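Local coordinates for protein transcriptional regulator (NtrC family) (Aquifex aeolicus, PDB 3DZD) that probably couples ATP hydrolysis by its AAA+ domain to transcription by sigma54 RNA polymerase, under the control of a receiver domain, at residues L301-F315 against L338-L350. Sequence-based numbering, arbitrary orientation.
With ADP (adenosine-5'-diphosphate), chain C.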
# COMPACT_ATOMS: atom_id res chain seq x y z
N LEU A 301 4.52 -28.46 -12.21
CA LEU A 301 5.40 -27.92 -13.23
C LEU A 301 5.80 -28.98 -14.26
O LEU A 301 5.85 -28.69 -15.46
CB LEU A 301 6.63 -27.29 -12.57
CG LEU A 301 7.76 -26.82 -13.48
CD1 LEU A 301 7.25 -25.89 -14.56
CD2 LEU A 301 8.85 -26.13 -12.64
N ARG A 302 6.06 -30.21 -13.80
CA ARG A 302 6.44 -31.31 -14.69
C ARG A 302 5.32 -31.75 -15.64
O ARG A 302 5.54 -32.59 -16.51
CB ARG A 302 6.93 -32.52 -13.89
CG ARG A 302 5.83 -33.17 -13.09
CD ARG A 302 6.36 -34.04 -11.98
NE ARG A 302 5.30 -34.62 -11.16
CZ ARG A 302 4.82 -34.06 -10.05
NH1 ARG A 302 5.29 -32.90 -9.61
NH2 ARG A 302 3.85 -34.68 -9.38
N GLU A 303 4.12 -31.21 -15.46
CA GLU A 303 3.01 -31.51 -16.37
C GLU A 303 2.80 -30.39 -17.37
O GLU A 303 1.81 -30.40 -18.10
CB GLU A 303 1.70 -31.75 -15.61
CG GLU A 303 1.61 -33.10 -14.91
CD GLU A 303 0.24 -33.36 -14.29
OE1 GLU A 303 -0.79 -32.90 -14.86
OE2 GLU A 303 0.19 -34.02 -13.23
N ARG A 304 3.73 -29.44 -17.43
CA ARG A 304 3.51 -28.21 -18.19
C ARG A 304 4.38 -28.08 -19.43
O ARG A 304 4.54 -26.97 -19.97
CB ARG A 304 3.68 -26.99 -17.30
CG ARG A 304 2.76 -26.99 -16.11
CD ARG A 304 2.68 -25.61 -15.53
NE ARG A 304 2.13 -25.63 -14.18
CZ ARG A 304 2.22 -24.61 -13.34
NH1 ARG A 304 2.84 -23.50 -13.74
NH2 ARG A 304 1.68 -24.69 -12.12
N GLY A 305 4.91 -29.20 -19.89
CA GLY A 305 5.67 -29.22 -21.11
C GLY A 305 6.88 -28.32 -21.01
O GLY A 305 7.71 -28.47 -20.11
N LYS A 306 6.95 -27.36 -21.94
CA LYS A 306 8.11 -26.50 -22.06
C LYS A 306 7.95 -25.18 -21.29
O LYS A 306 8.77 -24.26 -21.42
CB LYS A 306 8.42 -26.27 -23.54
CG LYS A 306 9.24 -27.42 -24.16
CD LYS A 306 8.88 -27.68 -25.61
CE LYS A 306 9.84 -26.99 -26.57
NZ LYS A 306 11.21 -27.55 -26.45
N ASP A 307 6.90 -25.08 -20.48
CA ASP A 307 6.77 -23.94 -19.60
C ASP A 307 8.01 -23.84 -18.71
O ASP A 307 8.37 -22.76 -18.27
CB ASP A 307 5.52 -24.04 -18.72
CG ASP A 307 4.26 -23.57 -19.43
OD1 ASP A 307 4.35 -23.09 -20.59
OD2 ASP A 307 3.18 -23.69 -18.82
N VAL A 308 8.66 -24.98 -18.45
CA VAL A 308 9.83 -24.99 -17.59
C VAL A 308 10.93 -24.10 -18.16
O VAL A 308 11.63 -23.39 -17.43
CB VAL A 308 10.35 -26.43 -17.31
CG1 VAL A 308 10.46 -27.21 -18.60
CG2 VAL A 308 11.68 -26.40 -16.60
N ILE A 309 11.07 -24.12 -19.48
CA ILE A 309 12.02 -23.24 -20.16
C ILE A 309 11.57 -21.79 -20.16
O ILE A 309 12.38 -20.88 -19.94
CB ILE A 309 12.22 -23.65 -21.61
CG1 ILE A 309 12.63 -25.13 -21.70
CG2 ILE A 309 13.25 -22.75 -22.26
CD1 ILE A 309 13.68 -25.51 -20.68
N LEU A 310 10.29 -21.56 -20.42
CA LEU A 310 9.74 -20.20 -20.42
C LEU A 310 10.01 -19.55 -19.08
O LEU A 310 10.46 -18.41 -19.01
CB LEU A 310 8.23 -20.21 -20.69
CG LEU A 310 7.80 -20.59 -22.10
CD1 LEU A 310 6.30 -20.37 -22.30
CD2 LEU A 310 8.58 -19.79 -23.13
N LEU A 311 9.73 -20.30 -18.02
CA LEU A 311 9.89 -19.80 -16.67
C LEU A 311 11.37 -19.55 -16.36
O LEU A 311 11.72 -18.53 -15.74
CB LEU A 311 9.28 -20.79 -15.68
CG LEU A 311 7.75 -20.76 -15.67
CD1 LEU A 311 7.14 -22.02 -15.06
CD2 LEU A 311 7.27 -19.50 -14.94
N ALA A 312 12.23 -20.47 -16.79
CA ALA A 312 13.66 -20.34 -16.56
C ALA A 312 14.19 -19.06 -17.19
O ALA A 312 14.98 -18.33 -16.59
CB ALA A 312 14.41 -21.56 -17.10
N GLU A 313 13.77 -18.81 -18.42
CA GLU A 313 14.22 -17.64 -19.15
C GLU A 313 13.69 -16.38 -18.48
O GLU A 313 14.38 -15.36 -18.43
CB GLU A 313 13.77 -17.72 -20.61
CG GLU A 313 14.50 -18.79 -21.40
CD GLU A 313 13.88 -19.06 -22.77
OE1 GLU A 313 12.68 -18.77 -22.95
OE2 GLU A 313 14.61 -19.56 -23.65
N TYR A 314 12.48 -16.46 -17.97
CA TYR A 314 11.85 -15.33 -17.29
C TYR A 314 12.61 -15.00 -16.00
O TYR A 314 12.82 -13.83 -15.67
CB TYR A 314 10.38 -15.64 -17.02
CG TYR A 314 9.70 -14.76 -15.98
CD1 TYR A 314 9.11 -13.55 -16.34
CD2 TYR A 314 9.61 -15.16 -14.66
CE1 TYR A 314 8.49 -12.75 -15.39
CE2 TYR A 314 8.99 -14.38 -13.71
CZ TYR A 314 8.43 -13.18 -14.08
OH TYR A 314 7.81 -12.42 -13.12
N PHE A 315 13.01 -16.04 -15.27
CA PHE A 315 13.73 -15.82 -14.01
C PHE A 315 15.17 -15.40 -14.27
O PHE A 315 15.70 -14.51 -13.60
CB PHE A 315 13.66 -17.07 -13.11
CG PHE A 315 12.29 -17.33 -12.53
CD1 PHE A 315 11.61 -16.34 -11.82
CD2 PHE A 315 11.67 -18.56 -12.70
CE1 PHE A 315 10.34 -16.57 -11.30
CE2 PHE A 315 10.41 -18.81 -12.17
CZ PHE A 315 9.74 -17.82 -11.48
N LEU A 338 16.87 -29.10 -17.59
CA LEU A 338 15.66 -28.67 -16.88
C LEU A 338 14.48 -29.60 -17.20
O LEU A 338 13.73 -30.01 -16.31
CB LEU A 338 15.31 -27.23 -17.25
CG LEU A 338 16.29 -26.12 -16.87
CD1 LEU A 338 15.88 -24.79 -17.48
CD2 LEU A 338 16.42 -25.97 -15.36
N MSE A 339 14.35 -29.96 -18.47
CA MSE A 339 13.25 -30.78 -18.94
C MSE A 339 13.28 -32.20 -18.38
O MSE A 339 12.30 -32.94 -18.46
CB MSE A 339 13.26 -30.83 -20.47
CG MSE A 339 12.95 -29.50 -21.10
SE MSE A 339 11.04 -29.17 -21.11
CE MSE A 339 10.54 -30.58 -22.36
N LYS A 340 14.41 -32.57 -17.79
CA LYS A 340 14.56 -33.92 -17.27
C LYS A 340 14.31 -33.97 -15.77
O LYS A 340 14.36 -35.03 -15.16
CB LYS A 340 15.95 -34.47 -17.60
CG LYS A 340 16.13 -34.81 -19.08
CD LYS A 340 17.59 -34.63 -19.52
CE LYS A 340 18.50 -35.67 -18.90
NZ LYS A 340 19.93 -35.39 -19.22
N GLN A 341 14.04 -32.81 -15.17
CA GLN A 341 13.83 -32.76 -13.73
C GLN A 341 12.37 -33.00 -13.35
O GLN A 341 11.46 -32.74 -14.14
CB GLN A 341 14.34 -31.42 -13.15
CG GLN A 341 15.80 -31.14 -13.49
CD GLN A 341 16.72 -32.30 -13.13
OE1 GLN A 341 16.87 -32.64 -11.94
NE2 GLN A 341 17.36 -32.91 -14.13
N GLU A 342 12.16 -33.50 -12.14
CA GLU A 342 10.83 -33.73 -11.60
C GLU A 342 10.18 -32.48 -11.01
O GLU A 342 8.97 -32.29 -11.14
CB GLU A 342 10.90 -34.82 -10.53
CG GLU A 342 11.05 -36.19 -11.13
CD GLU A 342 9.79 -36.61 -11.84
OE1 GLU A 342 8.72 -36.48 -11.21
OE2 GLU A 342 9.88 -37.06 -13.01
N TRP A 343 10.99 -31.63 -10.37
CA TRP A 343 10.51 -30.41 -9.74
C TRP A 343 9.47 -30.69 -8.66
O TRP A 343 8.35 -30.21 -8.75
CB TRP A 343 9.94 -29.44 -10.77
CG TRP A 343 10.86 -29.16 -11.91
CD1 TRP A 343 10.69 -29.52 -13.21
CD2 TRP A 343 12.10 -28.45 -11.85
NE1 TRP A 343 11.74 -29.08 -13.97
CE2 TRP A 343 12.63 -28.43 -13.15
CE3 TRP A 343 12.82 -27.85 -10.82
CZ2 TRP A 343 13.84 -27.82 -13.45
CZ3 TRP A 343 14.03 -27.25 -11.12
CH2 TRP A 343 14.53 -27.24 -12.43
N LYS A 344 9.85 -31.46 -7.65
CA LYS A 344 8.93 -31.73 -6.55
C LYS A 344 8.52 -30.44 -5.83
O LYS A 344 7.43 -30.35 -5.25
CB LYS A 344 9.54 -32.72 -5.55
CG LYS A 344 8.61 -33.03 -4.39
CD LYS A 344 9.12 -34.18 -3.54
CE LYS A 344 8.10 -34.60 -2.50
NZ LYS A 344 8.60 -35.70 -1.63
N GLY A 345 9.40 -29.44 -5.86
CA GLY A 345 9.08 -28.12 -5.34
C GLY A 345 8.54 -27.19 -6.41
O GLY A 345 8.31 -26.00 -6.16
N ASN A 346 8.34 -27.72 -7.61
CA ASN A 346 7.71 -26.97 -8.69
C ASN A 346 8.37 -25.63 -9.01
O ASN A 346 9.58 -25.56 -9.14
CB ASN A 346 6.22 -26.84 -8.39
CG ASN A 346 5.51 -28.17 -8.50
OD1 ASN A 346 5.33 -28.67 -9.60
ND2 ASN A 346 5.13 -28.76 -7.36
N VAL A 347 7.58 -24.57 -9.14
CA VAL A 347 8.10 -23.29 -9.64
C VAL A 347 8.98 -22.65 -8.58
O VAL A 347 9.96 -21.96 -8.88
CB VAL A 347 6.97 -22.32 -10.04
CG1 VAL A 347 7.55 -20.99 -10.50
CG2 VAL A 347 6.10 -22.92 -11.12
N ARG A 348 8.63 -22.91 -7.33
CA ARG A 348 9.38 -22.39 -6.21
C ARG A 348 10.81 -22.96 -6.26
O ARG A 348 11.78 -22.24 -6.07
CB ARG A 348 8.66 -22.78 -4.92
CG ARG A 348 9.22 -22.18 -3.67
CD ARG A 348 8.16 -22.28 -2.60
NE ARG A 348 8.01 -23.66 -2.14
CZ ARG A 348 6.94 -24.12 -1.51
NH1 ARG A 348 5.91 -23.31 -1.27
NH2 ARG A 348 6.89 -25.38 -1.11
N GLU A 349 10.91 -24.26 -6.54
CA GLU A 349 12.21 -24.90 -6.73
C GLU A 349 12.97 -24.31 -7.92
O GLU A 349 14.12 -23.89 -7.79
CB GLU A 349 12.05 -26.42 -6.89
CG GLU A 349 13.39 -27.17 -6.96
CD GLU A 349 13.25 -28.67 -7.16
OE1 GLU A 349 12.18 -29.24 -6.83
OE2 GLU A 349 14.21 -29.29 -7.66
N LEU A 350 12.32 -24.25 -9.09
CA LEU A 350 12.94 -23.68 -10.28
C LEU A 350 13.45 -22.26 -10.07
O LEU A 350 14.57 -21.94 -10.46
CB LEU A 350 11.97 -23.69 -11.46
CG LEU A 350 12.50 -23.08 -12.77
CD1 LEU A 350 13.58 -23.94 -13.40
CD2 LEU A 350 11.37 -22.87 -13.75
PB ADP C . 2.23 -21.47 -4.14
O1B ADP C . 1.46 -20.20 -3.88
O2B ADP C . 2.67 -22.21 -2.89
O3B ADP C . 1.59 -22.40 -5.13
PA ADP C . 4.19 -19.56 -5.11
O1A ADP C . 3.54 -18.93 -6.31
O2A ADP C . 4.14 -18.80 -3.80
O3A ADP C . 3.60 -21.06 -4.92
O5' ADP C . 5.74 -19.83 -5.45
C5' ADP C . 6.24 -19.65 -6.77
C4' ADP C . 7.28 -18.55 -6.83
O4' ADP C . 7.56 -18.36 -8.22
C3' ADP C . 6.68 -17.22 -6.40
O3' ADP C . 7.75 -16.31 -6.10
C2' ADP C . 5.99 -16.68 -7.62
O2' ADP C . 6.25 -15.27 -7.64
C1' ADP C . 6.73 -17.33 -8.76
N9 ADP C . 5.81 -17.94 -9.74
C8 ADP C . 5.04 -19.03 -9.52
N7 ADP C . 4.33 -19.36 -10.61
C5 ADP C . 4.65 -18.48 -11.57
C6 ADP C . 4.24 -18.25 -12.98
N6 ADP C . 3.34 -19.08 -13.58
N1 ADP C . 4.79 -17.22 -13.63
C2 ADP C . 5.69 -16.41 -13.03
N3 ADP C . 6.10 -16.54 -11.76
C4 ADP C . 5.62 -17.54 -11.00
O HOH W 1 6.61 -30.80 -11.03
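In the helical lid of this AAA+ ATPase, Leu301 and helix 307-315 pack against Trp343, Asn346 and helix 346-350, which by family resemblance probably carries the sensor-2 region beside ADP. The two helix segments cross at -43°. In the 3-10 segment 301-303, Leu301 N donates a nearly straight hydrogen bond, 2.7 Å long, to Asn346 OD1, the donor standing 21° from the plane of the side-chain carbonyl. An amide suits this joint because its other end, ND2, reaches Glu160 and Ser161 of the nucleotide-binding domain, tying lid to core. A water held by Arg302 N and NH1 lies 2.9 Å from Asn346 OD1, while the Arg302 guanidinium has its salt bridge with Glu160; its pairing with Glu342 is long and purely electrostatic.

The flat indole of Trp343 suits a place between Leu301 and Gln341: Leu301 CD2 makes a CH-pi contact over one face, 3.9 Å from the centroid of the Trp343 five-membered ring. Gln341 CB covers the other face. Turning CG anti to the backbone N (chi1 173°) lets Leu301 present this methyl to the ring. Val308 CG2 meets the indole obliquely, and NE1 gives a weak hydrogen bond to Leu338 O. Replacing Trp343 with an alanine would probably open a gap beneath Leu301 and Val308 and leave Leu338 O without this donor.

Small Ala312 admits Leu338 CD1 to 3.6 Å from its CB, and Leu350 CD2 nestles against Leu311 CB. Branched, compact Val347 serves both helix packing and nucleotide: its CG1 meets the edge of the Phe315 ring at CE2 and approaches ADP C8 to 3.3 Å, while Leu311 CD2 touches the adenine at N1, 3.6 Å away.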